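Extracellular ligand-binding receptor (Rhodopseudomonas palustris, PDB 4EYQ) probably serves as a periplasmic solute-binding protein for aromatic acids, holding 3-(4-hydroxyphenyl)pyruvic acid or caffeic acid between its lobes for delivery to a transporter. Local coordinates at residues A[111-116]-A[333-338]. Residues are numbered along the deposited sequence; the frame is centred on the assembly and turned at random.
Sequences WSVVMP and YSFTET. With ENO (3-(4-hydroxy-phenyl)pyruvic acid), chain B; DHC (caffeic acid), chain C.
Y333 OH donates a hydrogen bond of 2.6 Å to M115 O, approaching from 28° off the carbonyl plane. Over one face of the same ring lies the selenomethionine M115, in a Met-aromatic contact with SE 4.3 Å from the Y333 centroid. Bends at chi2 and chi3 fold this chain back, and its CE continues to the edge of the F335 ring, 3.9 Å from F335 CZ. V113 covers a face of F335: its CG1 makes a CH-pi contact 3.8 Å from the ring centroid, 15° off the normal, while V113 CB sits 3.6 Å from F335 CE1. A phenylalanine in place of Y333 would probably leave the carbonyl of buried M115 without its hydroxyl mate. Next along the chain, P116 CB meets the phenol end of either ligand, 3.3 Å from ENO O3 and 3.5 Å from DHC O4', which overlap in one site; Y333 may thus steady the backbone just before P116. Farther out, R340 bonds S112 O through NE and T336 O through NH1, tying both segments together. Within one lobe of the periplasmic binding protein fold, sheet-edge strand 112-114, beside strand 96-98, thus meets the loop after strand 331-333; helix 282-301 packs against M115, and helix 310-322 against F335.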
# COMPACT_ATOMS: atom_id res chain seq x y z
N TRP A 111 0.45 -16.87 7.38
CA TRP A 111 1.70 -16.16 7.76
C TRP A 111 1.80 -14.73 7.34
O TRP A 111 2.72 -14.01 7.81
CB TRP A 111 2.91 -16.97 7.28
CG TRP A 111 3.00 -18.28 8.04
CD1 TRP A 111 2.58 -19.56 7.62
CD2 TRP A 111 3.53 -18.47 9.39
NE1 TRP A 111 2.83 -20.49 8.61
CE2 TRP A 111 3.39 -19.88 9.71
CE3 TRP A 111 4.09 -17.60 10.35
CZ2 TRP A 111 3.79 -20.40 10.94
CZ3 TRP A 111 4.49 -18.14 11.58
CH2 TRP A 111 4.35 -19.51 11.86
N SER A 112 0.86 -14.26 6.51
CA SER A 112 0.92 -12.87 5.98
C SER A 112 -0.19 -11.99 6.56
O SER A 112 -1.34 -12.41 6.62
CB SER A 112 0.74 -12.88 4.45
OG SER A 112 1.83 -13.46 3.75
N VAL A 113 0.15 -10.77 6.97
CA VAL A 113 -0.87 -9.70 7.15
C VAL A 113 -0.51 -8.53 6.21
O VAL A 113 0.64 -8.46 5.72
CB VAL A 113 -0.99 -9.23 8.62
CG1 VAL A 113 -1.55 -10.35 9.49
CG2 VAL A 113 0.36 -8.73 9.13
N VAL A 114 -1.46 -7.61 5.96
CA VAL A 114 -1.30 -6.61 4.88
C VAL A 114 -1.46 -5.19 5.43
O VAL A 114 -2.45 -4.89 6.09
CB VAL A 114 -2.33 -6.82 3.75
CG1 VAL A 114 -2.03 -5.90 2.56
CG2 VAL A 114 -2.39 -8.27 3.32
N MSE A 115 -0.50 -4.33 5.19
CA MSE A 115 -0.63 -2.97 5.71
C MSE A 115 -1.56 -2.11 4.82
O MSE A 115 -2.49 -1.48 5.36
CB MSE A 115 0.74 -2.29 5.86
CG MSE A 115 1.65 -2.86 6.99
SE MSE A 115 0.89 -2.68 8.76
CE MSE A 115 0.09 -4.38 8.81
N PRO A 116 -1.31 -2.07 3.47
CA PRO A 116 -2.18 -1.23 2.63
C PRO A 116 -3.68 -1.59 2.72
O PRO A 116 -4.02 -2.78 2.91
CB PRO A 116 -1.66 -1.48 1.20
CG PRO A 116 -0.24 -1.91 1.37
CD PRO A 116 -0.23 -2.70 2.67
N TYR A 333 -5.64 -1.52 13.29
CA TYR A 333 -5.59 -2.91 12.79
C TYR A 333 -6.06 -3.95 13.81
O TYR A 333 -5.62 -3.94 14.97
CB TYR A 333 -4.17 -3.29 12.34
CG TYR A 333 -3.68 -2.56 11.10
CD1 TYR A 333 -3.10 -1.30 11.20
CD2 TYR A 333 -3.78 -3.15 9.81
CE1 TYR A 333 -2.65 -0.63 10.10
CE2 TYR A 333 -3.30 -2.48 8.69
CZ TYR A 333 -2.75 -1.21 8.84
OH TYR A 333 -2.30 -0.47 7.76
N SER A 334 -6.95 -4.85 13.36
CA SER A 334 -7.34 -6.05 14.14
C SER A 334 -7.44 -7.22 13.16
O SER A 334 -8.27 -7.21 12.27
CB SER A 334 -8.65 -5.83 14.88
OG SER A 334 -8.52 -4.73 15.80
N PHE A 335 -6.56 -8.20 13.26
CA PHE A 335 -6.55 -9.28 12.26
C PHE A 335 -7.28 -10.49 12.80
O PHE A 335 -7.31 -10.68 14.02
CB PHE A 335 -5.11 -9.69 11.94
CG PHE A 335 -4.20 -8.55 11.55
CD1 PHE A 335 -4.26 -8.00 10.26
CD2 PHE A 335 -3.27 -8.03 12.46
CE1 PHE A 335 -3.41 -6.95 9.91
CE2 PHE A 335 -2.42 -6.98 12.11
CZ PHE A 335 -2.49 -6.43 10.83
N THR A 336 -7.82 -11.35 11.92
CA THR A 336 -8.33 -12.64 12.35
C THR A 336 -7.74 -13.74 11.48
O THR A 336 -6.95 -13.48 10.57
CB THR A 336 -9.87 -12.71 12.27
OG1 THR A 336 -10.28 -12.71 10.88
CG2 THR A 336 -10.51 -11.49 13.03
N GLU A 337 -8.13 -14.98 11.72
CA GLU A 337 -7.63 -16.03 10.84
C GLU A 337 -7.99 -15.80 9.37
O GLU A 337 -7.23 -16.16 8.48
CB GLU A 337 -8.04 -17.39 11.33
CG GLU A 337 -7.25 -17.78 12.56
CD GLU A 337 -7.86 -18.96 13.28
OE1 GLU A 337 -8.18 -18.80 14.47
OE2 GLU A 337 -8.02 -20.03 12.64
N THR A 338 -9.12 -15.16 9.14
CA THR A 338 -9.62 -14.97 7.78
C THR A 338 -9.52 -13.52 7.30
O THR A 338 -9.56 -13.27 6.10
CB THR A 338 -11.08 -15.48 7.66
OG1 THR A 338 -11.93 -14.69 8.49
CG2 THR A 338 -11.20 -16.96 8.10
O4 ENO B . 0.42 -2.58 -4.93
C9 ENO B . 1.39 0.27 -2.90
C8 ENO B . 0.91 0.69 -1.67
C7 ENO B . -0.44 0.96 -1.50
C6 ENO B . -1.35 0.80 -2.55
C5 ENO B . -0.85 0.39 -3.79
C4 ENO B . 0.51 0.11 -3.96
O3 ENO B . -0.86 1.36 -0.28
C3 ENO B . 1.05 -0.32 -5.32
C2 ENO B . 0.84 -1.75 -5.72
C1 ENO B . 1.16 -2.13 -7.10
O2 ENO B . 0.94 -3.29 -7.48
O1 ENO B . 1.65 -1.27 -7.89
C1 DHC C . 0.97 -1.97 -7.26
O1 DHC C . 1.48 -1.16 -8.08
C2 DHC C . 0.30 -1.48 -6.03
C3 DHC C . 0.84 -0.50 -5.33
C1' DHC C . 0.21 0.01 -4.09
C2' DHC C . 1.05 0.24 -3.01
C3' DHC C . 0.52 0.73 -1.83
C4' DHC C . -0.93 1.01 -1.74
C5' DHC C . -1.75 0.75 -2.83
C6' DHC C . -1.17 0.26 -4.00
O4' DHC C . -1.46 1.49 -0.58
O3' DHC C . 1.37 0.95 -0.80
O2 DHC C . 1.02 -3.20 -7.46